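Local coordinates for 3-oxosteroid 1-dehydrogenase (Sterolibacterium denitrificans, PDB 7P18), which probably catalyses the FAD-dependent 1,2-dehydrogenation of 3-oxosteroids to 3-oxo-Delta(1)-steroids, passing the reducing equivalents to an acceptor, at residues S39-G44 / N148-Y153; Q60-D65 / P111-P116; A333-F338 / M397-P402; K506-L511 / G520-G525. One frame throughout, in Å; residues are numbered along the deposited sequence.

Contact 1 of 4, residues S39-G44 / N148-Y153; sequences SDKYGG and NLRMAY. With FAD (flavin-adenine dinucleotide), chain C.
Tyr42 and Leu149 form a single beta bridge, joining the loop after strand 33-36 of the Rossmann-type FAD domain to loop 148-153. Both polar backbone atoms of Tyr42 are spent on it: Tyr42 N donates to Asn148 O at 3.0 Å, and Tyr42 O accepts from Arg150 N at 3.1 Å. Tyr42 CG lies between the backbone N and the carbonyl carbon (chi1 57°), and the ring spreads over the opposite backbone, with Leu149 CA 3.9 Å from the ring centroid in a CH-pi contact. The hydroxyl of Tyr42 is hydrogen-bonded to Glu145 O.

Ser39 OG is gripped several times. It accepts from Lys41 N, which makes an ST turn, is hydrogen-bonded to Glu37, an FAD-binding residue, and takes a bond from Arg150 NH2 at 3.0 Å. Ser39 OG lies in the guanidinium plane, yet the N-H...O angle is a bent 133°. Lys41 lays CB and CG over one face of the same guanidinium. Asp40 OD1 stops 4.4 Å from Arg150 NH2, beyond a salt bridge, and water 2 spans the gap, accepting from NH2 and donating to OD1.

Lys41 NZ donates to water 1, which donates in turn to Asp40 O and Asn148 OD1, and to water 4, which donates to Leu149 O; NZ also bonds Ala147 O directly. Asn148 ND2 is hydrogen-bonded to Glu145 OE1. Nearest the cofactor, water 3 accepts from Gly44 N and Arg150 NE, donates to Lys41 O, and is hydrogen-bonded to FAD O3B of the ribose at 3.0 Å.

Contact 2 of 4, residues Q60-D65 / P111-P116; sequences QMQIKD and PCHRYP. With ANB (androsta-1,4-diene-3,17-dione), chain D.
Gln62 and His113 stack flat on each other where the loop after strand 53-54 meets the type I beta turn from Cys112 to Tyr115, which follows strand 109-111 and closes with a bond from Tyr115 N to Cys112 O.

Stacking comes first. The amide and imidazole planes are only 5° apart, although the two side chains cross at about a right angle. Gln62 CG, anti to the carbonyl carbon (chi1 -65°), is 3.5 Å from His113 ND1. Gln62 OE1 stands over the ring centre, 3.3 Å above the plane. Gln62 CD lies 3.3 Å from His113 ND1, and Gln62 NE2 lies over the CG-ND1 side of the ring, 3.6 Å from each. The opposite face is met by Pro111 O, offset toward the rim, so carbonyl oxygens approach the imidazole from both sides.

The polar contacts run round the edge of that ring. Water 5, lying in its plane, accepts from Gln62 N at 2.8 Å and is hydrogen-bonded to His113 ND1 at 2.9 Å, tying backbone to side chain. Gln60 O also lies in the ring plane, near His113 CE1.

The apolar part is Gln60 CB resting on Pro111 CG at 3.4 Å, the two side chains crossing nearly perpendicularly.

This is a surface contact, but the turn carries it to the steroid pocket. There Tyr115, whose hydroxyl is hydrogen-bonded to Tyr467 OH, brings that same Tyr115 OH to 3.4 Å from methyl C19 of androstadienedione.

Contact 3 of 4, residues A333-F338 / M397-P402; sequences AQTGLF and MGPLMP. With ANB (androsta-1,4-diene-3,17-dione), chain D.
Next to Leu337, which packs on Met397 and Gly398, the ring of Phe338 turns one face to the bound androstadienedione. Steroid C11 lies 3.5 Å above the ring plane, displaced from the centre toward the rim. Its nearest ring atoms are CG and CD2, while Phe338 CD1 approaches steroid C1 at 3.6 Å. Phe338 also meets Tyr363 edge-to-face and touches the flavin cofactor, so this ring belongs to both ligand pockets.

The chain running out of strand 335-336 packs on a type II' beta turn from Met397 to Leu400. The turn is closed by bonds in both directions. Leu400 N donates to Met397 O at 3.0 Å, and Met397 N donates to Leu400 O at 2.8 Å. Gly398, at a positive phi of 52°, offers bare backbone to two side chains. Leu337 CD2 reaches Gly398 N at 3.4 Å, and Thr335 CG2 rests 3.8 Å from Gly398 CA. Thr335 CB also lies loosely against CD of the Pro399 ring. Met397 starts with CG anti to the backbone N (chi1 -170°) and then bends at chi2 and chi3, crossing Leu337 at about a right angle. Its sulphur, Met397 SD, sits 3.9 Å from Leu337 CD1 and equally far from CD2.

Glu340 OE2 accepts from Gly398 N, so the backbone N that Leu337 CD2 approaches is satisfied from outside the two segments. The contact itself is methyls against glycine backbone, sulphur and a proline CD, held by shape and dispersion, with its directional bonds kept within the turn and to its neighbours.

Contact 4 of 4, residues K506-L511 / G520-G525; sequences KDARVL and GLYCIG
Arg509 and Tyr522 face each other as an antiparallel non-hydrogen-bonded pair at the margin of the parallel FAD-domain sheet, where short strand 509-511 meets outermost strand 521-523. The pair is flanked by two backbone bonds, as a non-hydrogen-bonded pair should be; the strand directions are 97° apart. Cys523 N donates to Ala508 O at 2.9 Å, while Val510 N donates to Leu521 O at 3.0 Å. The second is straight at hydrogen, 168°, although its donor is tilted out of the carbonyl plane.

Arg509 lies alongside Tyr522, both pointing the same way, with Arg509 CG 3.5 Å from Tyr522 CE2; beyond that the guanidinium turns to a salt bridge with Asp505. Asp507 O approaches the Tyr522 ring at its edge, in plane, 3.4 Å from CD2. One apolar pair is tight: Val510 CG2 presses on Cys523 CB at 3.5 Å. Val510 CG2 also meets Leu521 CG, and Ala508 CB touches Ile524 CG2.

On the sheet side, Gly520 and Tyr522 bond through their backbones to Val266 of strand 265-268, and Val510 bonds to Ile518 of strand 517-518. Helix 543-559 covers Tyr522, with His556 hydrogen-bonded to its hydroxyl and Arg552 salt-bridged to Asp507.

How the contacts relate
All four contacts belong to the FAD-binding part of the chain, and each has a residue in a ligand pocket. Contact 1 reaches the adenosine ribose through Gly44 and lies near the pyrophosphate through Gly43, while contact 4, some 25 Å away between centres, touches FAD with Gly525. Contacts 2 and 3 both reach the steroid, through Tyr115 and Phe338, yet their centres are 27 Å apart and their nearest atoms about 6 Å. Contacts 1 and 3 do touch: Tyr153 OH packs 3.8 Å from Ala333 CB. The centres of contacts 3 and 4 are 35 Å apart, on opposite sides of the chain's centre. Along the sequence, contact 2 is nested inside the loop closed by contact 1.

Contact 1 of 4, residues S39-G44 / N148-Y153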
# COMPACT_ATOMS: atom_id res chain seq x y z
N SER A 39 -9.41 6.02 -15.62
CA SER A 39 -9.75 7.28 -14.90
C SER A 39 -9.12 8.45 -15.64
O SER A 39 -8.42 8.26 -16.65
CB SER A 39 -9.36 7.22 -13.44
OG SER A 39 -8.01 7.59 -13.26
N ASP A 40 -9.34 9.65 -15.10
CA ASP A 40 -8.84 10.94 -15.62
C ASP A 40 -7.40 11.16 -15.15
O ASP A 40 -6.82 12.16 -15.59
CB ASP A 40 -9.74 12.10 -15.14
CG ASP A 40 -9.90 12.18 -13.63
OD1 ASP A 40 -10.20 11.14 -12.99
OD2 ASP A 40 -9.69 13.27 -13.09
N LYS A 41 -6.85 10.27 -14.31
CA LYS A 41 -5.48 10.45 -13.74
C LYS A 41 -4.68 9.14 -13.95
O LYS A 41 -5.30 8.09 -13.96
CB LYS A 41 -5.52 10.76 -12.25
CG LYS A 41 -6.36 11.96 -11.81
CD LYS A 41 -5.78 13.30 -12.25
CE LYS A 41 -6.67 14.49 -11.92
NZ LYS A 41 -6.12 15.73 -12.52
N TYR A 42 -3.36 9.23 -14.11
CA TYR A 42 -2.45 8.05 -14.13
C TYR A 42 -1.91 7.81 -12.71
O TYR A 42 -1.82 8.77 -11.91
CB TYR A 42 -1.32 8.18 -15.14
CG TYR A 42 -0.44 9.39 -14.99
CD1 TYR A 42 0.62 9.39 -14.10
CD2 TYR A 42 -0.66 10.55 -15.74
CE1 TYR A 42 1.43 10.49 -13.95
CE2 TYR A 42 0.16 11.66 -15.59
CZ TYR A 42 1.20 11.63 -14.69
OH TYR A 42 2.03 12.69 -14.53
N GLY A 43 -1.56 6.55 -12.40
CA GLY A 43 -0.83 6.22 -11.17
C GLY A 43 -1.62 5.37 -10.21
O GLY A 43 -0.98 4.59 -9.50
N GLY A 44 -2.95 5.47 -10.19
CA GLY A 44 -3.81 4.61 -9.34
C GLY A 44 -3.42 4.64 -7.87
O GLY A 44 -2.89 5.67 -7.41
N ASN A 148 -2.10 15.59 -14.93
CA ASN A 148 -2.83 14.29 -14.97
C ASN A 148 -2.29 13.27 -13.95
O ASN A 148 -2.83 12.14 -13.92
CB ASN A 148 -2.80 13.74 -16.39
CG ASN A 148 -3.50 14.67 -17.37
OD1 ASN A 148 -4.58 15.19 -17.07
ND2 ASN A 148 -2.89 14.83 -18.54
N LEU A 149 -1.33 13.65 -13.11
CA LEU A 149 -0.84 12.79 -11.99
C LEU A 149 -1.93 12.69 -10.92
O LEU A 149 -2.46 13.76 -10.48
CB LEU A 149 0.46 13.38 -11.42
CG LEU A 149 1.02 12.73 -10.15
CD1 LEU A 149 1.42 11.28 -10.37
CD2 LEU A 149 2.23 13.51 -9.66
N ARG A 150 -2.25 11.47 -10.49
CA ARG A 150 -3.08 11.27 -9.27
C ARG A 150 -2.29 11.80 -8.08
O ARG A 150 -1.16 11.31 -7.86
CB ARG A 150 -3.48 9.80 -9.06
CG ARG A 150 -4.43 9.61 -7.89
CD ARG A 150 -5.12 8.25 -7.91
NE ARG A 150 -5.92 8.09 -9.12
CZ ARG A 150 -7.16 8.59 -9.27
NH1 ARG A 150 -7.71 9.29 -8.29
NH2 ARG A 150 -7.82 8.43 -10.41
N MET A 151 -2.80 12.81 -7.36
CA MET A 151 -1.95 13.57 -6.41
C MET A 151 -1.94 12.88 -5.05
O MET A 151 -2.96 12.27 -4.64
CB MET A 151 -2.39 15.03 -6.28
CG MET A 151 -2.26 15.79 -7.58
SD MET A 151 -0.60 15.96 -8.27
CE MET A 151 0.25 16.71 -6.89
N ALA A 152 -0.81 12.99 -4.37
CA ALA A 152 -0.58 12.46 -3.01
C ALA A 152 -1.67 12.99 -2.08
O ALA A 152 -2.05 14.18 -2.18
CB ALA A 152 0.81 12.84 -2.53
N TYR A 153 -2.15 12.14 -1.19
CA TYR A 153 -3.00 12.51 -0.04
C TYR A 153 -2.23 13.51 0.84
O TYR A 153 -1.02 13.33 1.08
CB TYR A 153 -3.43 11.26 0.72
CG TYR A 153 -4.24 10.23 -0.04
CD1 TYR A 153 -5.20 10.57 -0.99
CD2 TYR A 153 -4.10 8.89 0.27
CE1 TYR A 153 -5.97 9.61 -1.63
CE2 TYR A 153 -4.87 7.92 -0.36
CZ TYR A 153 -5.81 8.28 -1.31
OH TYR A 153 -6.57 7.28 -1.89
PA FAD C . -3.17 0.55 -8.84
O1A FAD C . -1.92 1.22 -8.40
O2A FAD C . -4.39 1.01 -8.09
O5B FAD C . -3.33 0.83 -10.39
C5B FAD C . -4.47 0.26 -11.10
C4B FAD C . -4.90 1.24 -12.14
O4B FAD C . -5.80 0.57 -13.07
C3B FAD C . -5.67 2.48 -11.63
O3B FAD C . -5.11 3.68 -12.16
C2B FAD C . -7.10 2.23 -12.10
O2B FAD C . -7.86 3.43 -12.24
C1B FAD C . -6.87 1.42 -13.37
N9A FAD C . -8.03 0.62 -13.81
C8A FAD C . -8.98 0.01 -13.05
N7A FAD C . -9.94 -0.55 -13.79
C5A FAD C . -9.55 -0.31 -15.10
C6A FAD C . -10.13 -0.64 -16.34
N6A FAD C . -11.31 -1.26 -16.49
N1A FAD C . -9.48 -0.25 -17.46
C2A FAD C . -8.32 0.41 -17.32
N3A FAD C . -7.72 0.85 -16.21
C4A FAD C . -8.39 0.42 -15.12
N1 FAD C . 2.16 -1.00 -1.03
C2 FAD C . 3.50 -1.17 -1.02
O2 FAD C . 4.01 -2.24 -1.42
N3 FAD C . 4.34 -0.21 -0.62
C4 FAD C . 3.90 0.91 0.06
O4 FAD C . 4.70 1.80 0.31
C4X FAD C . 2.49 1.13 0.11
N5 FAD C . 2.03 2.21 0.72
C5X FAD C . 0.67 2.43 0.68
C6 FAD C . 0.16 3.62 1.24
C7 FAD C . -1.18 3.96 1.11
C7M FAD C . -1.71 5.26 1.70
C8 FAD C . -2.03 3.13 0.36
C8M FAD C . -3.49 3.50 0.17
C9 FAD C . -1.56 1.93 -0.12
C9A FAD C . -0.20 1.57 -0.02
N10 FAD C . 0.31 0.36 -0.52
C10 FAD C . 1.68 0.11 -0.50
C1' FAD C . -0.53 -0.54 -1.31
C2' FAD C . -0.33 -0.25 -2.82
O2' FAD C . -0.54 1.12 -3.14
C3' FAD C . -1.22 -1.13 -3.71
O3' FAD C . -1.33 -2.46 -3.22
C4' FAD C . -0.73 -1.10 -5.15
O4' FAD C . -0.63 0.26 -5.55
C5' FAD C . -1.61 -1.86 -6.12
O5' FAD C . -1.05 -1.64 -7.42
P FAD C . -1.85 -2.08 -8.72
O1P FAD C . -0.97 -1.65 -9.81
O2P FAD C . -2.38 -3.44 -8.63
O3P FAD C . -3.14 -1.07 -8.72
O HOH W 1 -6.40 15.04 -15.28
O HOH W 2 -10.21 9.94 -10.44
O HOH W 3 -5.22 6.66 -11.61
O HOH W 4 -3.76 16.01 -10.87

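Contact 2 of 4, residues Q60-D65 / P111-P116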
# COMPACT_ATOMS: atom_id res chain seq x y z
N GLN A 60 22.34 -2.33 -2.84
CA GLN A 60 22.60 -1.09 -2.07
C GLN A 60 22.56 -1.37 -0.58
O GLN A 60 22.74 -0.44 0.23
CB GLN A 60 21.64 0.01 -2.53
CG GLN A 60 21.83 0.39 -4.00
CD GLN A 60 20.74 1.34 -4.45
OE1 GLN A 60 20.62 2.46 -3.92
NE2 GLN A 60 19.92 0.86 -5.35
N MET A 61 22.35 -2.62 -0.17
CA MET A 61 22.23 -2.93 1.27
C MET A 61 23.55 -2.67 2.03
O MET A 61 24.61 -3.01 1.50
CB MET A 61 21.73 -4.36 1.46
CG MET A 61 20.27 -4.51 1.10
SD MET A 61 19.66 -6.21 1.25
CE MET A 61 19.45 -6.31 3.02
N GLN A 62 23.46 -2.18 3.24
CA GLN A 62 24.62 -1.96 4.16
C GLN A 62 24.90 -3.21 5.00
O GLN A 62 25.97 -3.26 5.62
CB GLN A 62 24.37 -0.79 5.10
CG GLN A 62 24.28 0.51 4.35
CD GLN A 62 23.90 1.72 5.16
OE1 GLN A 62 23.95 2.86 4.67
NE2 GLN A 62 23.47 1.52 6.39
N ILE A 63 23.99 -4.19 5.02
CA ILE A 63 24.18 -5.46 5.74
C ILE A 63 24.13 -6.61 4.74
O ILE A 63 23.65 -6.45 3.59
CB ILE A 63 23.15 -5.61 6.87
CG1 ILE A 63 21.70 -5.61 6.34
CG2 ILE A 63 23.38 -4.54 7.93
CD1 ILE A 63 20.70 -6.03 7.38
N LYS A 64 24.58 -7.79 5.16
CA LYS A 64 24.65 -8.91 4.20
C LYS A 64 23.28 -9.61 4.13
O LYS A 64 22.59 -9.75 5.14
CB LYS A 64 25.81 -9.87 4.49
CG LYS A 64 26.54 -10.36 3.23
CD LYS A 64 27.21 -9.25 2.37
CE LYS A 64 27.59 -9.72 0.99
NZ LYS A 64 28.49 -8.73 0.29
N ASP A 65 22.96 -10.06 2.93
CA ASP A 65 21.71 -10.78 2.60
C ASP A 65 22.05 -11.82 1.54
O ASP A 65 23.21 -11.86 1.04
CB ASP A 65 20.66 -9.78 2.11
CG ASP A 65 19.23 -10.29 2.23
OD1 ASP A 65 19.03 -11.41 2.74
OD2 ASP A 65 18.32 -9.56 1.75
N PRO A 111 17.80 2.06 -0.37
CA PRO A 111 17.26 1.28 0.74
C PRO A 111 16.81 2.15 1.92
O PRO A 111 17.44 3.18 2.19
CB PRO A 111 18.42 0.38 1.21
CG PRO A 111 19.40 0.43 0.04
CD PRO A 111 19.26 1.85 -0.52
N CYS A 112 15.74 1.72 2.59
CA CYS A 112 15.39 2.15 3.96
C CYS A 112 16.19 1.30 4.96
O CYS A 112 15.72 0.21 5.37
CB CYS A 112 13.89 2.07 4.18
SG CYS A 112 12.96 3.05 2.98
N HIS A 113 17.39 1.76 5.31
CA HIS A 113 18.44 0.96 5.98
C HIS A 113 17.96 0.45 7.34
O HIS A 113 18.43 -0.65 7.78
CB HIS A 113 19.75 1.77 6.11
CG HIS A 113 20.30 2.18 4.79
ND1 HIS A 113 20.85 1.27 3.91
CD2 HIS A 113 20.41 3.40 4.20
CE1 HIS A 113 21.24 1.88 2.82
NE2 HIS A 113 20.97 3.20 2.97
N ARG A 114 17.09 1.19 8.00
CA ARG A 114 16.67 0.85 9.39
C ARG A 114 15.27 0.22 9.43
O ARG A 114 14.77 -0.04 10.56
CB ARG A 114 16.71 2.11 10.26
CG ARG A 114 18.09 2.75 10.36
CD ARG A 114 17.98 4.16 10.95
NE ARG A 114 17.39 4.10 12.27
CZ ARG A 114 16.78 5.10 12.89
NH1 ARG A 114 16.70 6.30 12.33
NH2 ARG A 114 16.26 4.88 14.09
N TYR A 115 14.63 0.02 8.29
CA TYR A 115 13.20 -0.40 8.24
C TYR A 115 13.18 -1.92 8.31
O TYR A 115 13.48 -2.57 7.33
CB TYR A 115 12.55 0.08 6.95
CG TYR A 115 11.06 0.29 7.03
CD1 TYR A 115 10.23 -0.51 7.81
CD2 TYR A 115 10.50 1.30 6.29
CE1 TYR A 115 8.86 -0.26 7.88
CE2 TYR A 115 9.14 1.57 6.36
CZ TYR A 115 8.32 0.78 7.13
OH TYR A 115 6.99 1.12 7.14
N PRO A 116 12.84 -2.54 9.46
CA PRO A 116 12.91 -3.98 9.60
C PRO A 116 11.84 -4.72 8.80
O PRO A 116 10.76 -4.17 8.59
CB PRO A 116 12.67 -4.25 11.09
CG PRO A 116 12.83 -2.88 11.71
CD PRO A 116 12.34 -1.91 10.68
C1 ANB D . 2.65 1.47 3.74
C10 ANB D . 3.85 2.18 4.28
C11 ANB D . 2.47 4.38 4.60
C12 ANB D . 2.46 5.91 4.63
C13 ANB D . 3.68 6.45 5.35
C14 ANB D . 4.92 5.94 4.60
C15 ANB D . 6.07 6.79 5.16
C16 ANB D . 5.43 8.17 5.39
C17 ANB D . 3.93 7.95 5.32
C18 ANB D . 3.69 6.09 6.86
C19 ANB D . 3.94 1.83 5.79
C2 ANB D . 2.68 0.26 3.18
C3 ANB D . 3.96 -0.35 2.79
C4 ANB D . 5.10 0.56 2.86
C5 ANB D . 5.10 1.68 3.59
C6 ANB D . 6.38 2.44 3.83
C7 ANB D . 6.22 3.95 3.74
C8 ANB D . 5.05 4.42 4.59
C9 ANB D . 3.76 3.74 4.06
O1 ANB D . 4.04 -1.52 2.40
O2 ANB D . 3.09 8.82 5.26
O HOH W 5 20.92 -1.63 4.29

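Contact 3 of 4, residues A333-F338 / M397-P402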
# COMPACT_ATOMS: atom_id res chain seq x y z
N ALA A 333 -11.79 8.65 0.39
CA ALA A 333 -11.07 7.48 0.95
C ALA A 333 -10.89 7.65 2.46
O ALA A 333 -10.77 8.79 2.89
CB ALA A 333 -9.73 7.35 0.26
N GLN A 334 -10.89 6.56 3.22
CA GLN A 334 -10.53 6.58 4.65
C GLN A 334 -8.99 6.60 4.77
O GLN A 334 -8.28 6.17 3.85
CB GLN A 334 -11.24 5.46 5.38
CG GLN A 334 -12.76 5.67 5.30
CD GLN A 334 -13.54 5.05 6.42
OE1 GLN A 334 -14.75 5.28 6.52
NE2 GLN A 334 -12.90 4.20 7.21
N THR A 335 -8.48 7.15 5.87
CA THR A 335 -7.03 7.27 6.13
C THR A 335 -6.55 6.01 6.84
O THR A 335 -7.09 5.65 7.93
CB THR A 335 -6.71 8.51 6.96
OG1 THR A 335 -7.15 9.63 6.21
CG2 THR A 335 -5.22 8.67 7.19
N GLY A 336 -5.52 5.36 6.29
CA GLY A 336 -4.94 4.19 6.97
C GLY A 336 -4.03 4.60 8.12
O GLY A 336 -3.35 5.65 8.01
N LEU A 337 -4.03 3.84 9.19
CA LEU A 337 -3.12 4.01 10.34
C LEU A 337 -1.95 3.03 10.15
O LEU A 337 -2.07 1.89 10.58
CB LEU A 337 -3.89 3.75 11.63
CG LEU A 337 -5.05 4.72 11.92
CD1 LEU A 337 -5.60 4.45 13.30
CD2 LEU A 337 -4.66 6.18 11.79
N PHE A 338 -0.90 3.44 9.44
CA PHE A 338 0.24 2.55 9.11
C PHE A 338 1.25 2.52 10.25
O PHE A 338 1.67 1.39 10.61
CB PHE A 338 0.90 2.94 7.80
CG PHE A 338 -0.03 2.85 6.62
CD1 PHE A 338 -0.21 1.65 5.95
CD2 PHE A 338 -0.74 3.96 6.19
CE1 PHE A 338 -1.04 1.57 4.86
CE2 PHE A 338 -1.60 3.85 5.11
CZ PHE A 338 -1.75 2.66 4.44
N MET A 397 -2.25 11.05 14.56
CA MET A 397 -3.05 9.81 14.42
C MET A 397 -3.95 9.96 13.20
O MET A 397 -5.02 10.60 13.29
CB MET A 397 -3.85 9.52 15.68
CG MET A 397 -4.50 8.12 15.67
SD MET A 397 -3.36 6.74 15.45
CE MET A 397 -2.39 6.81 16.96
N GLY A 398 -3.51 9.42 12.07
CA GLY A 398 -4.16 9.63 10.76
C GLY A 398 -4.37 11.10 10.48
O GLY A 398 -3.40 11.86 10.48
N PRO A 399 -5.62 11.57 10.29
CA PRO A 399 -5.85 12.98 10.02
C PRO A 399 -5.53 13.92 11.19
O PRO A 399 -5.40 15.07 10.94
CB PRO A 399 -7.35 13.05 9.69
CG PRO A 399 -7.93 11.90 10.49
CD PRO A 399 -6.89 10.81 10.39
N LEU A 400 -5.41 13.43 12.42
CA LEU A 400 -5.06 14.30 13.58
C LEU A 400 -3.55 14.56 13.57
O LEU A 400 -2.79 13.59 13.61
CB LEU A 400 -5.43 13.65 14.91
CG LEU A 400 -6.91 13.48 15.19
CD1 LEU A 400 -7.08 13.02 16.63
CD2 LEU A 400 -7.65 14.79 14.97
N MET A 401 -3.16 15.81 13.49
CA MET A 401 -1.77 16.25 13.73
C MET A 401 -1.59 16.45 15.23
O MET A 401 -2.57 16.59 15.97
CB MET A 401 -1.47 17.54 12.95
CG MET A 401 -1.41 17.30 11.43
SD MET A 401 -0.17 16.04 11.03
CE MET A 401 -1.16 14.57 10.70
N PRO A 402 -0.34 16.43 15.75
CA PRO A 402 -0.11 16.62 17.18
C PRO A 402 -0.82 17.90 17.68
O PRO A 402 -0.78 18.92 16.96
CB PRO A 402 1.40 16.74 17.31
CG PRO A 402 1.93 16.01 16.07
CD PRO A 402 0.92 16.31 14.98
C1 ANB D . 2.65 1.47 3.74
C10 ANB D . 3.85 2.18 4.28
C11 ANB D . 2.47 4.38 4.60
C12 ANB D . 2.46 5.91 4.63
C13 ANB D . 3.68 6.45 5.35
C14 ANB D . 4.92 5.94 4.60
C15 ANB D . 6.07 6.79 5.16
C16 ANB D . 5.43 8.17 5.39
C17 ANB D . 3.93 7.95 5.32
C18 ANB D . 3.69 6.09 6.86
C19 ANB D . 3.94 1.83 5.79
C2 ANB D . 2.68 0.26 3.18
C3 ANB D . 3.96 -0.35 2.79
C4 ANB D . 5.10 0.56 2.86
C5 ANB D . 5.10 1.68 3.59
C6 ANB D . 6.38 2.44 3.83
C7 ANB D . 6.22 3.95 3.74
C8 ANB D . 5.05 4.42 4.59
C9 ANB D . 3.76 3.74 4.06
O1 ANB D . 4.04 -1.52 2.40
O2 ANB D . 3.09 8.82 5.26

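Contact 4 of 4, residues K506-L511 / G520-G525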
# COMPACT_ATOMS: atom_id res chain seq x y z
N LYS A 506 5.27 -18.06 -12.90
CA LYS A 506 6.49 -17.31 -12.56
C LYS A 506 6.76 -16.19 -13.56
O LYS A 506 7.55 -15.30 -13.24
CB LYS A 506 7.68 -18.27 -12.49
CG LYS A 506 8.04 -18.89 -13.84
CD LYS A 506 9.29 -19.71 -13.82
CE LYS A 506 9.55 -20.31 -15.18
NZ LYS A 506 10.60 -21.33 -15.04
N ASP A 507 6.15 -16.22 -14.73
CA ASP A 507 6.36 -15.21 -15.79
C ASP A 507 5.11 -14.34 -15.95
O ASP A 507 4.97 -13.65 -16.98
CB ASP A 507 6.77 -15.91 -17.08
CG ASP A 507 8.15 -16.55 -16.96
OD1 ASP A 507 9.07 -15.83 -16.56
OD2 ASP A 507 8.26 -17.76 -17.24
N ALA A 508 4.23 -14.36 -14.96
CA ALA A 508 2.99 -13.56 -14.86
C ALA A 508 1.94 -13.99 -15.88
O ALA A 508 0.96 -13.22 -16.11
CB ALA A 508 3.33 -12.11 -15.01
N ARG A 509 2.05 -15.20 -16.44
CA ARG A 509 1.03 -15.70 -17.39
C ARG A 509 -0.20 -16.09 -16.60
O ARG A 509 -0.09 -16.79 -15.56
CB ARG A 509 1.58 -16.89 -18.20
CG ARG A 509 2.67 -16.45 -19.15
CD ARG A 509 3.00 -17.55 -20.17
NE ARG A 509 3.64 -18.67 -19.52
CZ ARG A 509 4.11 -19.74 -20.15
NH1 ARG A 509 3.99 -19.84 -21.47
NH2 ARG A 509 4.68 -20.71 -19.45
N VAL A 510 -1.37 -15.67 -17.07
CA VAL A 510 -2.62 -16.13 -16.44
C VAL A 510 -2.82 -17.63 -16.70
O VAL A 510 -2.73 -18.06 -17.86
CB VAL A 510 -3.82 -15.27 -16.88
CG1 VAL A 510 -5.11 -15.80 -16.31
CG2 VAL A 510 -3.59 -13.82 -16.49
N LEU A 511 -3.19 -18.36 -15.66
CA LEU A 511 -3.48 -19.82 -15.73
C LEU A 511 -4.99 -20.07 -15.68
O LEU A 511 -5.72 -19.40 -14.91
CB LEU A 511 -2.78 -20.51 -14.55
CG LEU A 511 -1.27 -20.28 -14.45
CD1 LEU A 511 -0.64 -21.07 -13.32
CD2 LEU A 511 -0.56 -20.66 -15.75
N GLY A 520 -1.11 -15.25 -24.59
CA GLY A 520 -1.26 -13.80 -24.82
C GLY A 520 -1.67 -12.99 -23.58
O GLY A 520 -1.77 -11.75 -23.70
N LEU A 521 -1.96 -13.62 -22.44
CA LEU A 521 -2.54 -12.91 -21.26
C LEU A 521 -1.61 -13.01 -20.05
O LEU A 521 -1.31 -14.14 -19.60
CB LEU A 521 -3.88 -13.50 -20.89
CG LEU A 521 -4.71 -12.68 -19.90
CD1 LEU A 521 -5.03 -11.33 -20.50
CD2 LEU A 521 -5.97 -13.43 -19.50
N TYR A 522 -1.22 -11.84 -19.55
CA TYR A 522 -0.38 -11.66 -18.36
C TYR A 522 -1.18 -10.87 -17.33
O TYR A 522 -2.12 -10.15 -17.72
CB TYR A 522 0.91 -10.95 -18.74
CG TYR A 522 1.74 -11.72 -19.73
CD1 TYR A 522 1.43 -11.72 -21.09
CD2 TYR A 522 2.82 -12.49 -19.32
CE1 TYR A 522 2.17 -12.47 -22.01
CE2 TYR A 522 3.59 -13.21 -20.23
CZ TYR A 522 3.27 -13.19 -21.58
OH TYR A 522 4.05 -13.90 -22.47
N CYS A 523 -0.78 -10.94 -16.07
CA CYS A 523 -1.50 -10.25 -14.99
C CYS A 523 -0.54 -10.00 -13.83
O CYS A 523 0.20 -10.93 -13.45
CB CYS A 523 -2.70 -11.06 -14.56
SG CYS A 523 -3.71 -10.26 -13.29
N ILE A 524 -0.54 -8.76 -13.32
CA ILE A 524 0.43 -8.31 -12.30
C ILE A 524 -0.30 -7.47 -11.24
O ILE A 524 -1.40 -6.97 -11.51
CB ILE A 524 1.57 -7.54 -12.97
CG1 ILE A 524 1.07 -6.22 -13.56
CG2 ILE A 524 2.28 -8.38 -14.03
CD1 ILE A 524 2.14 -5.35 -14.10
N GLY A 525 0.34 -7.24 -10.11
CA GLY A 525 -0.20 -6.38 -9.05
C GLY A 525 -1.46 -6.95 -8.44
O GLY A 525 -1.62 -8.19 -8.39